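Local coordinates for peptide ABC transporter, peptide-binding protein (Thermus thermophilus, PDB 2D5W), which binds oligopeptides and probably hands them to an ABC transporter for uptake, at residues A[5-17]-A[241-255]. Residues are numbered along the deposited sequence; the frame is centred on the assembly and turned at random.
Sequences DNSLVIGASQEPR and SKYVQKVVYRFIQNT
Ile10 and Tyr249, a parallel pair with CA atoms 4.7 Å apart, meet side by side. Ile10 CG2 sits over one face of the Tyr249 ring, 4.0 Å from its centroid. Ile10 CD1 reaches Tyr249 CE2 at 3.6 Å. The isoleucine achieves this two-pronged grip because CG2 lies anti to the backbone N and CG1 swings beside it (chi1 -59°). Farther along the same face, Glu15 crosses Phe251 at about a right angle. Glu15 CG stands 3.7 Å from the Phe251 ring centroid, and the Glu15 carboxylate is stacked on the ring, the two planes 9° apart; OE2 is taken by Trp218 NE1 and Gly221 N. Pro16 CD adds an approach to Phe251 CZ. On the other face, Val9 CG1 packs against the aliphatic CD of Arg250.

Between these two faces runs a parallel ladder in which Leu8, Ile10 and Ala12 each use both N and O. Its first bond, Leu8 N to Lys246 O, is bent, but Arg250 N to Ile10 O is 2.8 Å with 168° at the hydrogen. Before the strands pair, Gln245 N bonds to Asn6 O, and one water donates to both Asn6 OD1 and Lys242 O.

Outward, helix 31-40 packs on the Ile10 and Tyr249 face, with Glu35 OE1 holding Tyr249 OH, while strands 223-228 and 269-270 extend the mixed sheet. Gln14 bonds the bound peptide's backbone through NE2 and Ser443 through OE1. The chemistry is consistent with an inner strand carrying the peptide-contacting Gln14 in its following loop, where two hydrogen bonds to OE2 and CG packing would hold Glu15's carboxylate flat along Phe251.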
loop_
_atom_site.group_PDB
_atom_site.type_symbol
_atom_site.label_atom_id
_atom_site.label_comp_id
_atom_site.label_asym_id
_atom_site.label_seq_id
_atom_site.Cartn_x
_atom_site.Cartn_y
_atom_site.Cartn_z
ATOM N N ASP A 5 -24.680 -10.282 19.495
ATOM C CA ASP A 5 -23.866 -11.486 19.388
ATOM C C ASP A 5 -22.385 -11.182 19.595
ATOM O O ASP A 5 -21.535 -12.058 19.442
ATOM C CB ASP A 5 -24.076 -12.150 18.024
ATOM C CG ASP A 5 -23.717 -11.239 16.869
ATOM O OD1 ASP A 5 -23.845 -11.676 15.707
ATOM O OD2 ASP A 5 -23.308 -10.087 17.122
ATOM N N ASN A 6 -22.090 -9.933 19.941
ATOM C CA ASN A 6 -20.721 -9.497 20.192
ATOM C C ASN A 6 -19.819 -9.704 18.976
ATOM O O ASN A 6 -18.778 -10.364 19.058
ATOM C CB ASN A 6 -20.158 -10.248 21.400
ATOM C CG ASN A 6 -19.033 -9.503 22.070
ATOM O OD1 ASN A 6 -18.689 -8.393 21.668
ATOM N ND2 ASN A 6 -18.453 -10.101 23.104
ATOM N N SER A 7 -20.225 -9.127 17.850
ATOM C CA SER A 7 -19.467 -9.244 16.611
ATOM C C SER A 7 -19.216 -7.882 15.972
ATOM O O SER A 7 -19.790 -6.871 16.383
ATOM C CB SER A 7 -20.212 -10.135 15.619
ATOM O OG SER A 7 -21.467 -9.570 15.274
ATOM N N LEU A 8 -18.359 -7.880 14.958
ATOM C CA LEU A 8 -17.992 -6.670 14.231
ATOM C C LEU A 8 -18.006 -6.914 12.724
ATOM O O LEU A 8 -17.200 -7.694 12.210
ATOM C CB LEU A 8 -16.593 -6.220 14.657
ATOM C CG LEU A 8 -15.935 -5.090 13.858
ATOM C CD1 LEU A 8 -16.761 -3.822 13.969
ATOM C CD2 LEU A 8 -14.526 -4.858 14.373
ATOM N N VAL A 9 -18.923 -6.257 12.021
ATOM C CA VAL A 9 -19.021 -6.396 10.572
ATOM C C VAL A 9 -18.417 -5.148 9.937
ATOM O O VAL A 9 -18.865 -4.025 10.190
ATOM C CB VAL A 9 -20.492 -6.548 10.117
ATOM C CG1 VAL A 9 -20.571 -6.590 8.596
ATOM C CG2 VAL A 9 -21.089 -7.816 10.711
ATOM N N ILE A 10 -17.390 -5.359 9.120
ATOM C CA ILE A 10 -16.683 -4.277 8.448
ATOM C C ILE A 10 -16.933 -4.328 6.946
ATOM O O ILE A 10 -16.783 -5.376 6.320
ATOM C CB ILE A 10 -15.165 -4.382 8.716
ATOM C CG1 ILE A 10 -14.904 -4.322 10.223
ATOM C CG2 ILE A 10 -14.424 -3.272 7.994
ATOM C CD1 ILE A 10 -13.476 -4.648 10.622
ATOM N N GLY A 11 -17.317 -3.191 6.374
ATOM C CA GLY A 11 -17.578 -3.131 4.948
ATOM C C GLY A 11 -16.393 -2.616 4.153
ATOM O O GLY A 11 -15.763 -1.624 4.530
ATOM N N ALA A 12 -16.100 -3.288 3.043
ATOM C CA ALA A 12 -14.990 -2.912 2.171
ATOM C C ALA A 12 -15.414 -3.018 0.710
ATOM O O ALA A 12 -16.298 -3.805 0.368
ATOM C CB ALA A 12 -13.790 -3.822 2.435
ATOM N N SER A 13 -14.773 -2.232 -0.152
ATOM C CA SER A 13 -15.096 -2.242 -1.577
ATOM C C SER A 13 -14.072 -2.992 -2.431
ATOM O O SER A 13 -14.193 -3.034 -3.656
ATOM C CB SER A 13 -15.247 -0.812 -2.095
ATOM O OG SER A 13 -14.046 -0.083 -1.937
ATOM N N GLN A 14 -13.063 -3.568 -1.782
ATOM C CA GLN A 14 -12.032 -4.336 -2.470
ATOM C C GLN A 14 -11.752 -5.573 -1.637
ATOM O O GLN A 14 -11.873 -5.540 -0.413
ATOM C CB GLN A 14 -10.763 -3.501 -2.638
ATOM C CG GLN A 14 -10.974 -2.311 -3.557
ATOM C CD GLN A 14 -9.748 -1.441 -3.709
ATOM O OE1 GLN A 14 -8.619 -1.885 -3.502
ATOM N NE2 GLN A 14 -9.964 -0.190 -4.087
ATOM N N GLU A 15 -11.381 -6.659 -2.302
ATOM C CA GLU A 15 -11.112 -7.923 -1.627
ATOM C C GLU A 15 -9.693 -8.414 -1.901
ATOM O O GLU A 15 -9.192 -8.287 -3.014
ATOM C CB GLU A 15 -12.118 -8.972 -2.110
ATOM C CG GLU A 15 -12.037 -10.316 -1.406
ATOM C CD GLU A 15 -13.163 -11.256 -1.807
ATOM O OE1 GLU A 15 -14.117 -10.800 -2.476
ATOM O OE2 GLU A 15 -13.107 -12.451 -1.444
ATOM N N PRO A 16 -9.022 -8.971 -0.882
ATOM C CA PRO A 16 -7.659 -9.466 -1.102
ATOM C C PRO A 16 -7.656 -10.570 -2.157
ATOM O O PRO A 16 -8.559 -11.403 -2.187
ATOM C CB PRO A 16 -7.261 -10.016 0.266
ATOM C CG PRO A 16 -8.094 -9.223 1.224
ATOM C CD PRO A 16 -9.426 -9.131 0.526
ATOM N N ARG A 17 -6.646 -10.581 -3.020
ATOM C CA ARG A 17 -6.556 -11.629 -4.031
ATOM C C ARG A 17 -6.063 -12.918 -3.364
ATOM O O ARG A 17 -6.484 -14.015 -3.728
ATOM C CB ARG A 17 -5.606 -11.203 -5.150
ATOM C CG ARG A 17 -5.407 -12.250 -6.251
ATOM C CD ARG A 17 -6.729 -12.774 -6.812
ATOM N NE ARG A 17 -6.534 -13.729 -7.906
ATOM C CZ ARG A 17 -6.270 -13.389 -9.164
ATOM N NH1 ARG A 17 -6.105 -14.330 -10.085
ATOM N NH2 ARG A 17 -6.184 -12.111 -9.508
ATOM N N SER A 241 -13.407 -11.092 26.998
ATOM C CA SER A 241 -14.811 -11.464 26.835
ATOM C C SER A 241 -15.729 -10.260 26.600
ATOM O O SER A 241 -16.828 -10.406 26.064
ATOM C CB SER A 241 -15.298 -12.243 28.062
ATOM O OG SER A 241 -15.277 -11.437 29.225
ATOM N N LYS A 242 -15.273 -9.077 26.995
ATOM C CA LYS A 242 -16.065 -7.860 26.834
ATOM C C LYS A 242 -15.885 -7.220 25.463
ATOM O O LYS A 242 -16.521 -6.214 25.155
ATOM C CB LYS A 242 -15.684 -6.844 27.914
ATOM C CG LYS A 242 -16.037 -7.272 29.329
ATOM C CD LYS A 242 -15.599 -6.230 30.344
ATOM C CE LYS A 242 -16.116 -6.565 31.737
ATOM N NZ LYS A 242 -15.641 -7.894 32.203
ATOM N N TYR A 243 -15.028 -7.814 24.641
ATOM C CA TYR A 243 -14.735 -7.281 23.317
ATOM C C TYR A 243 -15.241 -8.220 22.224
ATOM O O TYR A 243 -15.639 -9.347 22.512
ATOM C CB TYR A 243 -13.232 -7.018 23.239
ATOM C CG TYR A 243 -12.806 -5.982 24.266
ATOM C CD1 TYR A 243 -12.646 -4.643 23.911
ATOM C CD2 TYR A 243 -12.633 -6.329 25.609
ATOM C CE1 TYR A 243 -12.329 -3.674 24.863
ATOM C CE2 TYR A 243 -12.317 -5.365 26.570
ATOM C CZ TYR A 243 -12.168 -4.042 26.188
ATOM O OH TYR A 243 -11.871 -3.077 27.129
ATOM N N VAL A 244 -15.231 -7.778 20.968
ATOM C CA VAL A 244 -15.788 -8.625 19.915
ATOM C C VAL A 244 -15.116 -9.983 19.753
ATOM O O VAL A 244 -13.892 -10.117 19.837
ATOM C CB VAL A 244 -15.855 -7.886 18.550
ATOM C CG1 VAL A 244 -16.722 -6.640 18.689
ATOM C CG2 VAL A 244 -14.470 -7.531 18.056
ATOM N N GLN A 245 -15.947 -10.993 19.518
ATOM C CA GLN A 245 -15.487 -12.369 19.383
ATOM C C GLN A 245 -15.451 -12.857 17.945
ATOM O O GLN A 245 -14.880 -13.910 17.653
ATOM C CB GLN A 245 -16.380 -13.292 20.216
ATOM C CG GLN A 245 -16.393 -12.962 21.706
ATOM C CD GLN A 245 -15.013 -13.030 22.332
ATOM O OE1 GLN A 245 -14.320 -14.045 22.229
ATOM N NE2 GLN A 245 -14.605 -11.950 22.988
ATOM N N LYS A 246 -16.075 -12.095 17.057
ATOM C CA LYS A 246 -16.115 -12.425 15.642
ATOM C C LYS A 246 -15.994 -11.138 14.846
ATOM O O LYS A 246 -16.575 -10.118 15.219
ATOM C CB LYS A 246 -17.438 -13.107 15.280
ATOM C CG LYS A 246 -17.613 -14.504 15.846
ATOM C CD LYS A 246 -18.889 -15.144 15.316
ATOM C CE LYS A 246 -19.058 -16.564 15.833
ATOM N NZ LYS A 246 -20.307 -17.191 15.315
ATOM N N VAL A 247 -15.223 -11.191 13.765
ATOM C CA VAL A 247 -15.040 -10.048 12.876
ATOM C C VAL A 247 -15.282 -10.559 11.468
ATOM O O VAL A 247 -14.676 -11.548 11.044
ATOM C CB VAL A 247 -13.608 -9.472 12.939
ATOM C CG1 VAL A 247 -13.465 -8.330 11.935
ATOM C CG2 VAL A 247 -13.297 -8.986 14.348
ATOM N N VAL A 248 -16.175 -9.898 10.748
ATOM C CA VAL A 248 -16.483 -10.296 9.387
ATOM C C VAL A 248 -16.329 -9.128 8.430
ATOM O O VAL A 248 -16.917 -8.063 8.635
ATOM C CB VAL A 248 -17.936 -10.816 9.259
ATOM C CG1 VAL A 248 -18.249 -11.153 7.803
ATOM C CG2 VAL A 248 -18.135 -12.034 10.141
ATOM N N TYR A 249 -15.509 -9.322 7.404
ATOM C CA TYR A 249 -15.336 -8.315 6.367
ATOM C C TYR A 249 -16.298 -8.704 5.253
ATOM O O TYR A 249 -16.298 -9.850 4.799
ATOM C CB TYR A 249 -13.910 -8.331 5.820
ATOM C CG TYR A 249 -12.990 -7.318 6.452
ATOM C CD1 TYR A 249 -12.679 -6.123 5.797
ATOM C CD2 TYR A 249 -12.425 -7.548 7.706
ATOM C CE1 TYR A 249 -11.828 -5.189 6.372
ATOM C CE2 TYR A 249 -11.575 -6.620 8.289
ATOM C CZ TYR A 249 -11.280 -5.444 7.621
ATOM O OH TYR A 249 -10.432 -4.537 8.211
ATOM N N ARG A 250 -17.138 -7.760 4.841
ATOM C CA ARG A 250 -18.090 -7.971 3.757
ATOM C C ARG A 250 -17.589 -7.151 2.579
ATOM O O ARG A 250 -17.295 -5.964 2.721
ATOM C CB ARG A 250 -19.488 -7.504 4.159
ATOM C CG ARG A 250 -20.244 -8.486 5.034
ATOM C CD ARG A 250 -21.642 -7.971 5.326
ATOM N NE ARG A 250 -22.388 -7.688 4.104
ATOM C CZ ARG A 250 -23.551 -7.044 4.071
ATOM N NH1 ARG A 250 -24.162 -6.827 2.913
ATOM N NH2 ARG A 250 -24.100 -6.610 5.198
ATOM N N PHE A 251 -17.495 -7.790 1.417
ATOM C CA PHE A 251 -16.998 -7.136 0.216
ATOM C C PHE A 251 -18.087 -6.806 -0.785
ATOM O O PHE A 251 -18.829 -7.683 -1.226
ATOM C CB PHE A 251 -15.945 -8.028 -0.443
ATOM C CG PHE A 251 -14.828 -8.403 0.481
ATOM C CD1 PHE A 251 -13.938 -7.436 0.934
ATOM C CD2 PHE A 251 -14.697 -9.706 0.950
ATOM C CE1 PHE A 251 -12.939 -7.755 1.843
ATOM C CE2 PHE A 251 -13.695 -10.035 1.864
ATOM C CZ PHE A 251 -12.817 -9.055 2.309
ATOM N N ILE A 252 -18.175 -5.526 -1.133
ATOM C CA ILE A 252 -19.144 -5.040 -2.112
ATOM C C ILE A 252 -18.330 -4.149 -3.048
ATOM O O ILE A 252 -17.964 -3.026 -2.696
ATOM C CB ILE A 252 -20.284 -4.252 -1.426
ATOM C CG1 ILE A 252 -21.002 -5.162 -0.419
ATOM C CG2 ILE A 252 -21.276 -3.750 -2.475
ATOM C CD1 ILE A 252 -22.105 -4.475 0.370
ATOM N N GLN A 253 -18.042 -4.667 -4.241
ATOM C CA GLN A 253 -17.200 -3.985 -5.223
ATOM C C GLN A 253 -17.668 -2.630 -5.728
ATOM O O GLN A 253 -16.853 -1.721 -5.920
ATOM C CB GLN A 253 -16.957 -4.903 -6.422
ATOM C CG GLN A 253 -15.838 -4.427 -7.335
ATOM C CD GLN A 253 -15.718 -5.252 -8.598
ATOM O OE1 GLN A 253 -16.019 -6.446 -8.608
ATOM N NE2 GLN A 253 -15.260 -4.622 -9.671
ATOM N N ASN A 254 -18.962 -2.493 -5.982
ATOM C CA ASN A 254 -19.473 -1.218 -6.454
ATOM C C ASN A 254 -19.615 -0.324 -5.229
ATOM O O ASN A 254 -20.364 -0.644 -4.304
ATOM C CB ASN A 254 -20.816 -1.401 -7.155
ATOM C CG ASN A 254 -21.377 -0.095 -7.666
ATOM O OD1 ASN A 254 -21.820 0.747 -6.887
ATOM N ND2 ASN A 254 -21.340 0.095 -8.981
ATOM N N THR A 255 -18.899 0.794 -5.217
ATOM C CA THR A 255 -18.938 1.670 -4.054
ATOM C C THR A 255 -20.305 2.271 -3.753
ATOM O O THR A 255 -20.597 2.570 -2.596
ATOM C CB THR A 255 -17.877 2.790 -4.143
ATOM O OG1 THR A 255 -18.049 3.522 -5.360
ATOM C CG2 THR A 255 -16.473 2.196 -4.095
HETATM O O HOH W 1 -17.733 -6.063 22.678
#